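Proline dehydrogenase (Deinococcus radiodurans, PDB 4H6Q) oxidises L-proline to (S)-1-pyrroline-5-carboxylate with an FAD cofactor and passes the electrons to a quinone, the first step in breaking proline down to glutamate. Local coordinates at residues Tyr96-Leu101 and Phe133-Met138; Ser180-Arg185 and Ala223-Asn228; Asp208-Tyr213 and Thr231-Ile236. One frame throughout, in Å; residues are numbered along the deposited sequence.

Contact 1: residues Tyr96-Leu101 and Phe133-Met138. With FAD (flavin-adenine dinucleotide), chain C; TFB (tetrahydrofuran-2-carboxylic acid), chain D.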
# COMPACT_ATOMS: atom_id res chain seq x y z
N TYR A 96 10.28 -0.55 -4.32
CA TYR A 96 9.27 -0.03 -3.39
C TYR A 96 8.11 -0.99 -3.54
O TYR A 96 7.51 -1.05 -4.61
CB TYR A 96 8.89 1.40 -3.77
CG TYR A 96 8.01 2.12 -2.77
CD1 TYR A 96 8.49 3.28 -2.16
CD2 TYR A 96 6.72 1.65 -2.44
CE1 TYR A 96 7.68 4.02 -1.26
CE2 TYR A 96 5.93 2.35 -1.49
CZ TYR A 96 6.40 3.53 -0.94
OH TYR A 96 5.58 4.24 -0.08
N VAL A 97 7.84 -1.77 -2.49
CA VAL A 97 6.90 -2.89 -2.57
C VAL A 97 5.98 -2.84 -1.35
O VAL A 97 6.46 -2.62 -0.21
CB VAL A 97 7.66 -4.26 -2.64
CG1 VAL A 97 6.73 -5.43 -2.56
CG2 VAL A 97 8.55 -4.34 -3.88
N SER A 98 4.70 -3.13 -1.58
CA SER A 98 3.71 -3.28 -0.51
C SER A 98 3.37 -4.72 -0.34
O SER A 98 3.09 -5.41 -1.34
CB SER A 98 2.46 -2.44 -0.80
OG SER A 98 2.75 -1.03 -0.78
N ILE A 99 3.39 -5.17 0.91
CA ILE A 99 3.00 -6.54 1.25
C ILE A 99 1.87 -6.52 2.25
O ILE A 99 1.77 -5.64 3.11
CB ILE A 99 4.19 -7.39 1.78
CG1 ILE A 99 4.73 -6.86 3.12
CG2 ILE A 99 5.31 -7.46 0.71
CD1 ILE A 99 5.84 -7.75 3.73
N LYS A 100 1.02 -7.56 2.16
CA LYS A 100 0.02 -7.87 3.18
C LYS A 100 0.60 -8.96 4.06
O LYS A 100 1.00 -10.03 3.57
CB LYS A 100 -1.27 -8.41 2.51
CG LYS A 100 -2.08 -7.25 1.92
CD LYS A 100 -3.25 -7.76 1.11
CE LYS A 100 -4.15 -6.61 0.65
NZ LYS A 100 -3.47 -5.57 -0.17
N LEU A 101 0.71 -8.72 5.37
CA LEU A 101 1.37 -9.73 6.18
C LEU A 101 0.59 -11.08 6.24
O LEU A 101 1.15 -12.13 6.54
CB LEU A 101 1.70 -9.21 7.58
CG LEU A 101 2.87 -8.17 7.56
CD1 LEU A 101 2.91 -7.39 8.85
CD2 LEU A 101 4.21 -8.82 7.26
N PHE A 133 12.34 0.04 -0.15
CA PHE A 133 11.36 0.34 0.86
C PHE A 133 10.22 -0.68 0.81
O PHE A 133 9.76 -1.01 -0.32
CB PHE A 133 10.80 1.76 0.63
CG PHE A 133 9.79 2.21 1.65
CD1 PHE A 133 10.21 2.83 2.83
CD2 PHE A 133 8.43 2.03 1.42
CE1 PHE A 133 9.24 3.29 3.76
CE2 PHE A 133 7.49 2.48 2.33
CZ PHE A 133 7.90 3.10 3.50
N ILE A 134 9.73 -1.09 1.98
CA ILE A 134 8.56 -1.98 2.04
C ILE A 134 7.48 -1.31 2.85
O ILE A 134 7.75 -0.83 3.97
CB ILE A 134 8.94 -3.30 2.76
CG1 ILE A 134 10.06 -4.07 2.03
CG2 ILE A 134 7.70 -4.19 2.96
CD1 ILE A 134 9.72 -4.41 0.53
N CYS A 135 6.25 -1.30 2.31
CA CYS A 135 5.10 -0.90 3.10
C CYS A 135 4.32 -2.14 3.58
O CYS A 135 4.03 -3.03 2.76
CB CYS A 135 4.15 0.01 2.29
SG CYS A 135 2.68 0.50 3.26
N LEU A 136 4.01 -2.19 4.87
CA LEU A 136 3.09 -3.19 5.44
C LEU A 136 1.67 -2.64 5.28
O LEU A 136 1.25 -1.72 6.02
CB LEU A 136 3.39 -3.43 6.92
CG LEU A 136 4.89 -3.68 7.21
CD1 LEU A 136 5.12 -3.79 8.70
CD2 LEU A 136 5.43 -4.93 6.48
N ASP A 137 0.92 -3.17 4.29
CA ASP A 137 -0.48 -2.75 4.08
C ASP A 137 -1.29 -3.07 5.36
O ASP A 137 -0.98 -3.98 6.13
CB ASP A 137 -1.09 -3.54 2.92
CG ASP A 137 -0.64 -3.07 1.56
OD1 ASP A 137 0.01 -2.01 1.40
OD2 ASP A 137 -1.02 -3.83 0.58
N MET A 138 -2.34 -2.29 5.58
CA MET A 138 -3.23 -2.59 6.70
C MET A 138 -4.45 -3.38 6.25
O MET A 138 -5.18 -2.95 5.34
CB MET A 138 -3.64 -1.33 7.47
CG MET A 138 -4.27 -1.66 8.85
SD MET A 138 -3.11 -2.46 10.01
CE MET A 138 -1.99 -1.14 10.41
PA FAD C . -13.75 7.26 -2.24
O1A FAD C . -14.46 8.29 -1.35
O2A FAD C . -14.15 5.85 -2.10
O5B FAD C . -13.80 7.55 -3.71
C5B FAD C . -13.43 8.83 -4.19
C4B FAD C . -13.54 8.96 -5.70
O4B FAD C . -12.45 8.27 -6.26
C3B FAD C . -14.74 8.29 -6.28
O3B FAD C . -15.93 9.06 -6.22
C2B FAD C . -14.26 8.02 -7.65
O2B FAD C . -14.20 9.19 -8.44
C1B FAD C . -12.86 7.55 -7.38
N9A FAD C . -12.77 6.11 -7.10
C8A FAD C . -12.29 5.53 -5.93
N7A FAD C . -12.32 4.20 -6.00
C5A FAD C . -12.80 3.87 -7.27
C6A FAD C . -13.06 2.68 -7.92
N6A FAD C . -12.80 1.42 -7.30
N1A FAD C . -13.54 2.74 -9.17
C2A FAD C . -13.78 3.91 -9.80
N3A FAD C . -13.56 5.09 -9.21
C4A FAD C . -13.06 5.08 -7.98
N1 FAD C . -7.12 0.60 2.41
C2 FAD C . -6.79 -0.31 3.37
O2 FAD C . -7.73 -0.66 4.20
N3 FAD C . -5.53 -0.85 3.48
C4 FAD C . -4.51 -0.48 2.61
O4 FAD C . -3.29 -1.03 2.73
C4X FAD C . -4.81 0.49 1.56
N5 FAD C . -3.85 0.89 0.68
C5X FAD C . -4.19 1.84 -0.26
C6 FAD C . -3.22 2.28 -1.17
C7 FAD C . -3.55 3.28 -2.13
C7M FAD C . -2.50 3.76 -3.12
C8 FAD C . -4.86 3.82 -2.13
C8M FAD C . -5.24 4.89 -3.12
C9 FAD C . -5.83 3.35 -1.24
C9A FAD C . -5.50 2.39 -0.30
N10 FAD C . -6.49 1.96 0.61
C10 FAD C . -6.15 1.01 1.54
C1' FAD C . -7.83 2.53 0.63
C2' FAD C . -8.91 1.76 -0.05
O2' FAD C . -8.29 1.07 -1.13
C3' FAD C . -9.91 2.92 -0.22
O3' FAD C . -10.92 3.00 0.75
C4' FAD C . -10.49 3.14 -1.56
O4' FAD C . -9.40 3.36 -2.39
C5' FAD C . -11.40 4.37 -1.51
O5' FAD C . -11.01 5.26 -2.51
P FAD C . -10.80 6.81 -2.24
O1P FAD C . -9.94 7.26 -1.02
O2P FAD C . -10.48 7.35 -3.66
O3P FAD C . -12.26 7.45 -2.00
OA TFB D . -4.88 -2.41 0.07
CA TFB D . -6.04 -2.17 -0.72
C TFB D . -6.59 -3.47 -1.27
OB TFB D . -7.75 -3.47 -1.76
CB TFB D . -5.62 -1.30 -1.84
CG TFB D . -4.19 -1.55 -1.95
CD TFB D . -3.70 -2.05 -0.65
OXT TFB D . -5.92 -4.57 -1.24
O HOH W 1 0.15 -6.35 6.74
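Strands 96-99 and 133-136 run parallel, their directions 22° apart, pairing Y96 with F133 through I99 with L136; four backbone hydrogen bonds join them, from V97 N to F133 O through D137 N to I99 O. On the face carrying Y96, S98, F133 and C135, the side chains of Y96 and F133 lie side by side and point the same way, each with CG anti to the backbone N (chi1 -172° in Y96), their ring planes oblique to each other. F133 CD2 sits over one face of the tyrosine ring, offset toward the rim, 3.4 Å from Y96 CE1. Small S98 and C135 follow, and S98 OG bonds N60 and R189. These are neighbouring strands of the β8α8 barrel of proline dehydrogenase, and their other face looks outward to the helices: beta-branched V97, I99 and I134, with the leucine L136, fill it, I99 CG1 lying 3.9 Å from L136 CD2 and I134 packing on helix 115-129. Past the strand ends lies the active site. K100, its long chain bent only at chi4 (58°), puts NZ 3.1 Å from D137 OD2 in a salt bridge. In the bound tetrahydrofuroate (TFB), TFB OXT accepts from K100 NZ at 2.9 Å. D137 OD2 also bonds Y280, and OD1 pairs with R189. M138 grips the flavin by its backbone: FAD N3 donates to M138 O at 2.8 Å.

Contact 2: residues Ser180-Arg185 and Ala223-Asn228; sequences SLDDLR and AGNYTN
N225 and R185 meet where the loop after helix 174-180 passes the turn leading into strand 227-230. The closely packed part is the amide of N225, buried and used at both ends. Its OD1 accepts from R185 NE at 3.3 Å, the donor nearly in line with the C=O, and takes a second bond from a water that also donates to D182 O. ND2 gives a weak bond to D182 OD1, 2.9 Å away but bent to 125°; the stronger partner of this carboxylate is R178. A223 and G224 close helix 206-222 with a Schellman motif just before strand 227-230, at the N-terminal end of the β8α8 barrel strands, where the positive phi of G224 (82°) suits a residue without CB. An alanine at N225 would probably leave R185 NE and the bridging water without this acceptor, with only the NH2 bond to G224 O still holding the arginine across this contact. Toward solvent the contact is looser. The exposed R185 chain is bent at chi2 and chi3, and NH2 donates to G224 O at 3.0 Å; the oxygen lies in the guanidinium plane, the nitrogen above the carbonyl plane. A second water links R185 O to Y226 N.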
# COMPACT_ATOMS: atom_id res chain seq x y z
N SER A 180 0.80 7.25 18.79
CA SER A 180 1.62 6.29 19.53
C SER A 180 2.90 5.94 18.78
O SER A 180 3.88 5.48 19.38
CB SER A 180 0.84 5.01 19.83
OG SER A 180 0.78 4.16 18.66
N LEU A 181 2.92 6.20 17.48
CA LEU A 181 4.03 5.82 16.62
C LEU A 181 5.04 6.96 16.41
O LEU A 181 6.08 6.74 15.75
CB LEU A 181 3.53 5.31 15.26
CG LEU A 181 2.76 3.97 15.33
CD1 LEU A 181 2.03 3.76 14.03
CD2 LEU A 181 3.71 2.81 15.62
N ASP A 182 4.75 8.16 16.94
CA ASP A 182 5.57 9.33 16.58
C ASP A 182 7.05 9.21 16.93
O ASP A 182 7.90 9.82 16.25
CB ASP A 182 5.02 10.63 17.19
CG ASP A 182 3.98 11.32 16.30
OD1 ASP A 182 3.99 11.14 15.08
OD2 ASP A 182 3.15 12.11 16.83
N ASP A 183 7.39 8.43 17.95
CA ASP A 183 8.79 8.28 18.35
C ASP A 183 9.61 7.57 17.27
O ASP A 183 10.84 7.71 17.22
CB ASP A 183 8.92 7.52 19.68
CG ASP A 183 8.25 6.15 19.61
OD1 ASP A 183 7.01 6.07 19.40
OD2 ASP A 183 8.96 5.14 19.72
N LEU A 184 8.93 6.84 16.40
CA LEU A 184 9.61 6.12 15.34
C LEU A 184 9.84 7.00 14.10
O LEU A 184 10.49 6.55 13.14
CB LEU A 184 8.74 4.90 14.88
CG LEU A 184 8.53 3.86 15.99
CD1 LEU A 184 7.59 2.79 15.44
CD2 LEU A 184 9.80 3.21 16.47
N ARG A 185 9.27 8.22 14.08
CA ARG A 185 9.27 9.12 12.89
C ARG A 185 8.85 8.34 11.64
O ARG A 185 9.55 8.33 10.62
CB ARG A 185 10.70 9.74 12.68
CG ARG A 185 11.36 10.35 13.92
CD ARG A 185 10.71 11.66 14.21
NE ARG A 185 10.49 12.45 12.99
CZ ARG A 185 11.42 13.13 12.30
NH1 ARG A 185 12.70 13.12 12.67
NH2 ARG A 185 11.05 13.80 11.21
N ALA A 223 3.74 16.69 12.46
CA ALA A 223 4.74 15.95 13.24
C ALA A 223 6.05 15.81 12.47
O ALA A 223 7.05 15.34 13.02
CB ALA A 223 4.18 14.55 13.64
N GLY A 224 6.05 16.20 11.19
CA GLY A 224 7.28 16.13 10.42
C GLY A 224 7.58 14.74 9.87
O GLY A 224 8.73 14.45 9.46
N ASN A 225 6.57 13.88 9.81
CA ASN A 225 6.80 12.52 9.31
C ASN A 225 6.39 12.39 7.85
O ASN A 225 5.46 13.09 7.41
CB ASN A 225 5.95 11.56 10.15
CG ASN A 225 6.31 11.60 11.60
OD1 ASN A 225 7.49 11.69 11.94
ND2 ASN A 225 5.30 11.56 12.48
N TYR A 226 7.07 11.52 7.11
CA TYR A 226 6.75 11.37 5.69
C TYR A 226 5.34 10.76 5.56
O TYR A 226 5.01 9.76 6.24
CB TYR A 226 7.83 10.53 4.97
CG TYR A 226 7.73 10.69 3.47
CD1 TYR A 226 8.48 11.68 2.86
CD2 TYR A 226 6.82 9.94 2.71
CE1 TYR A 226 8.38 11.90 1.52
CE2 TYR A 226 6.70 10.16 1.32
CZ TYR A 226 7.49 11.15 0.74
OH TYR A 226 7.42 11.37 -0.64
N THR A 227 4.50 11.39 4.74
CA THR A 227 3.08 11.03 4.69
C THR A 227 2.74 10.68 3.27
O THR A 227 3.06 11.44 2.34
CB THR A 227 2.24 12.24 5.15
OG1 THR A 227 2.65 12.62 6.47
CG2 THR A 227 0.80 11.90 5.22
N ASN A 228 2.05 9.55 3.08
CA ASN A 228 1.54 9.18 1.75
C ASN A 228 0.03 9.42 1.76
O ASN A 228 -0.69 8.77 2.54
CB ASN A 228 1.89 7.72 1.38
CG ASN A 228 3.33 7.40 1.67
OD1 ASN A 228 4.23 8.01 1.08
ND2 ASN A 228 3.58 6.46 2.60
O HOH W 2 7.39 12.37 14.95
O HOH W 3 9.17 9.80 8.25

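Contact 3: residues Asp208-Tyr213 and Thr231-Ile236. With FAD (flavin-adenine dinucleotide), chain C.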
# COMPACT_ATOMS: atom_id res chain seq x y z
N ASP A 208 -17.66 11.57 8.55
CA ASP A 208 -16.68 11.35 9.62
C ASP A 208 -15.40 10.66 9.13
O ASP A 208 -14.30 11.00 9.55
CB ASP A 208 -17.26 10.60 10.84
CG ASP A 208 -18.33 11.38 11.58
OD1 ASP A 208 -18.21 12.63 11.68
OD2 ASP A 208 -19.31 10.76 12.07
N VAL A 209 -15.56 9.66 8.26
CA VAL A 209 -14.40 9.02 7.62
C VAL A 209 -13.55 10.07 6.93
O VAL A 209 -12.30 10.06 7.05
CB VAL A 209 -14.85 7.96 6.60
CG1 VAL A 209 -13.62 7.34 5.89
CG2 VAL A 209 -15.64 6.88 7.31
N ASP A 210 -14.19 10.97 6.19
CA ASP A 210 -13.46 11.99 5.41
C ASP A 210 -12.79 13.05 6.31
O ASP A 210 -11.68 13.51 5.99
CB ASP A 210 -14.39 12.67 4.40
CG ASP A 210 -14.82 11.73 3.28
OD1 ASP A 210 -14.24 10.62 3.15
OD2 ASP A 210 -15.78 12.12 2.53
N GLN A 211 -13.46 13.48 7.38
CA GLN A 211 -12.86 14.40 8.31
C GLN A 211 -11.68 13.78 9.04
O GLN A 211 -10.63 14.42 9.22
CB GLN A 211 -13.87 14.93 9.32
CG GLN A 211 -13.36 16.22 9.95
CD GLN A 211 -12.93 17.29 8.89
OE1 GLN A 211 -13.55 17.47 7.81
NE2 GLN A 211 -11.86 18.00 9.21
N ASN A 212 -11.85 12.52 9.45
CA ASN A 212 -10.80 11.83 10.19
C ASN A 212 -9.59 11.62 9.29
O ASN A 212 -8.45 11.63 9.77
CB ASN A 212 -11.30 10.50 10.77
CG ASN A 212 -10.47 10.04 11.93
OD1 ASN A 212 -10.21 10.82 12.85
ND2 ASN A 212 -10.08 8.77 11.94
N TYR A 213 -9.83 11.44 7.98
CA TYR A 213 -8.76 11.34 7.01
C TYR A 213 -7.89 12.60 7.03
O TYR A 213 -6.63 12.52 7.11
CB TYR A 213 -9.34 11.08 5.61
CG TYR A 213 -8.27 10.76 4.58
CD1 TYR A 213 -7.98 9.45 4.24
CD2 TYR A 213 -7.52 11.79 3.96
CE1 TYR A 213 -6.98 9.13 3.30
CE2 TYR A 213 -6.55 11.49 3.03
CZ TYR A 213 -6.27 10.18 2.72
OH TYR A 213 -5.25 9.91 1.83
N THR A 231 -5.43 8.49 -1.84
CA THR A 231 -6.86 8.69 -2.10
C THR A 231 -7.06 9.18 -3.51
O THR A 231 -6.12 9.76 -4.12
CB THR A 231 -7.48 9.72 -1.09
OG1 THR A 231 -8.90 9.79 -1.29
CG2 THR A 231 -6.90 11.16 -1.27
N HIS A 232 -8.26 8.94 -4.05
CA HIS A 232 -8.63 9.52 -5.34
C HIS A 232 -9.70 10.61 -5.16
O HIS A 232 -10.30 11.09 -6.13
CB HIS A 232 -9.14 8.45 -6.30
CG HIS A 232 -8.36 7.17 -6.23
ND1 HIS A 232 -8.72 6.14 -5.38
CD2 HIS A 232 -7.26 6.74 -6.91
CE1 HIS A 232 -7.86 5.14 -5.51
NE2 HIS A 232 -6.96 5.48 -6.43
N ASP A 233 -9.96 10.99 -3.90
CA ASP A 233 -11.00 11.98 -3.57
C ASP A 233 -10.44 13.40 -3.80
O ASP A 233 -9.58 13.86 -3.06
CB ASP A 233 -11.43 11.77 -2.11
CG ASP A 233 -12.50 12.73 -1.67
OD1 ASP A 233 -12.66 13.84 -2.22
OD2 ASP A 233 -13.18 12.37 -0.67
N GLU A 234 -10.92 14.06 -4.84
CA GLU A 234 -10.38 15.35 -5.26
C GLU A 234 -10.60 16.45 -4.22
O GLU A 234 -9.78 17.38 -4.10
CB GLU A 234 -10.99 15.77 -6.59
CG GLU A 234 -10.06 15.64 -7.71
CD GLU A 234 -10.46 16.40 -8.95
OE1 GLU A 234 -11.38 15.90 -9.62
OE2 GLU A 234 -9.86 17.48 -9.27
N ARG A 235 -11.71 16.37 -3.48
CA ARG A 235 -11.98 17.37 -2.44
C ARG A 235 -10.87 17.27 -1.37
O ARG A 235 -10.36 18.30 -0.89
CB ARG A 235 -13.34 17.17 -1.79
N ILE A 236 -10.50 16.05 -1.01
CA ILE A 236 -9.44 15.86 -0.02
C ILE A 236 -8.08 16.29 -0.60
O ILE A 236 -7.30 17.00 0.08
CB ILE A 236 -9.42 14.41 0.51
CG1 ILE A 236 -10.64 14.20 1.39
CG2 ILE A 236 -8.08 14.16 1.29
CD1 ILE A 236 -10.85 12.72 1.75
PA FAD C . -13.75 7.26 -2.24
O1A FAD C . -14.46 8.29 -1.35
O2A FAD C . -14.15 5.85 -2.10
O5B FAD C . -13.80 7.55 -3.71
C5B FAD C . -13.43 8.83 -4.19
C4B FAD C . -13.54 8.96 -5.70
O4B FAD C . -12.45 8.27 -6.26
C3B FAD C . -14.74 8.29 -6.28
O3B FAD C . -15.93 9.06 -6.22
C2B FAD C . -14.26 8.02 -7.65
O2B FAD C . -14.20 9.19 -8.44
C1B FAD C . -12.86 7.55 -7.38
N9A FAD C . -12.77 6.11 -7.10
C8A FAD C . -12.29 5.53 -5.93
N7A FAD C . -12.32 4.20 -6.00
C5A FAD C . -12.80 3.87 -7.27
C6A FAD C . -13.06 2.68 -7.92
N6A FAD C . -12.80 1.42 -7.30
N1A FAD C . -13.54 2.74 -9.17
C2A FAD C . -13.78 3.91 -9.80
N3A FAD C . -13.56 5.09 -9.21
C4A FAD C . -13.06 5.08 -7.98
N1 FAD C . -7.12 0.60 2.41
C2 FAD C . -6.79 -0.31 3.37
O2 FAD C . -7.73 -0.66 4.20
N3 FAD C . -5.53 -0.85 3.48
C4 FAD C . -4.51 -0.48 2.61
O4 FAD C . -3.29 -1.03 2.73
C4X FAD C . -4.81 0.49 1.56
N5 FAD C . -3.85 0.89 0.68
C5X FAD C . -4.19 1.84 -0.26
C6 FAD C . -3.22 2.28 -1.17
C7 FAD C . -3.55 3.28 -2.13
C7M FAD C . -2.50 3.76 -3.12
C8 FAD C . -4.86 3.82 -2.13
C8M FAD C . -5.24 4.89 -3.12
C9 FAD C . -5.83 3.35 -1.24
C9A FAD C . -5.50 2.39 -0.30
N10 FAD C . -6.49 1.96 0.61
C10 FAD C . -6.15 1.01 1.54
C1' FAD C . -7.83 2.53 0.63
C2' FAD C . -8.91 1.76 -0.05
O2' FAD C . -8.29 1.07 -1.13
C3' FAD C . -9.91 2.92 -0.22
O3' FAD C . -10.92 3.00 0.75
C4' FAD C . -10.49 3.14 -1.56
O4' FAD C . -9.40 3.36 -2.39
C5' FAD C . -11.40 4.37 -1.51
O5' FAD C . -11.01 5.26 -2.51
P FAD C . -10.80 6.81 -2.24
O1P FAD C . -9.94 7.26 -1.02
O2P FAD C . -10.48 7.35 -3.66
O3P FAD C . -12.26 7.45 -2.00
O HOH W 4 -14.81 13.99 0.69
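Y213 and I236 pack helix 206-222 against the start of helix 234-246, two successive helices of the β8α8 barrel joined through strand 227-230, so that the contact closes an α-β-α unit beside the FAD diphosphate. The apolar part is small and tight. Y213 CG lies anti to its backbone N (chi1 -171°), and the side chain sets out toward helix 234-246, with CE2 3.5 Å from I236 CG2. The ring approaches obliquely, and its OH lies 3.7 Å from T231 CB while also making a weak bond to A230 O; a tyrosine suits this place by combining a broad apolar ring with a polar tip. The charged part brings two like charges close together: D210 OD2 and D233 OD2 are 4.1 Å apart. Their repulsion is probably eased by K192, which forms salt bridges with both aspartates, and by a water that donates to both OD2 atoms. Capping comes next. T231 OG1 accepts from D233 N in an ST turn, and D233, at the N-cap, offers OD1 to R235 N and I236 N in two weak bonds; the short aspartate suits first-turn N-H groups that lack a helical carbonyl. Finally, this turn holds the cofactor. T231 OG1 donates to FAD O1P at 2.7 Å, and H232 grips FAD O2P twice, from its backbone N at 2.8 Å and, at the edge of the imidazole, from ND1 at 2.7 Å.

In the fold
From the N terminus, contact 1 comes first: strand 96-99 leads through helix 115-129 to strand 133-136, and the pairing closes that β-α-β crossover before contact 2 opens. Contact 2 spans from the loop after helix 174-180, across strand 188-191 and helix 206-222, to the entry of strand 227-230. Contact 3 begins inside that span, on helix 206-222, and ends beyond it at helix 234-246, so the two cross, with strand 227-230 running from one toward the other. Y96 of contact 1 packs on N228 of contact 2. Contacts 1 and 3 lie about 22 Å apart between centres, yet both hold FAD, at the flavin and the diphosphate respectively.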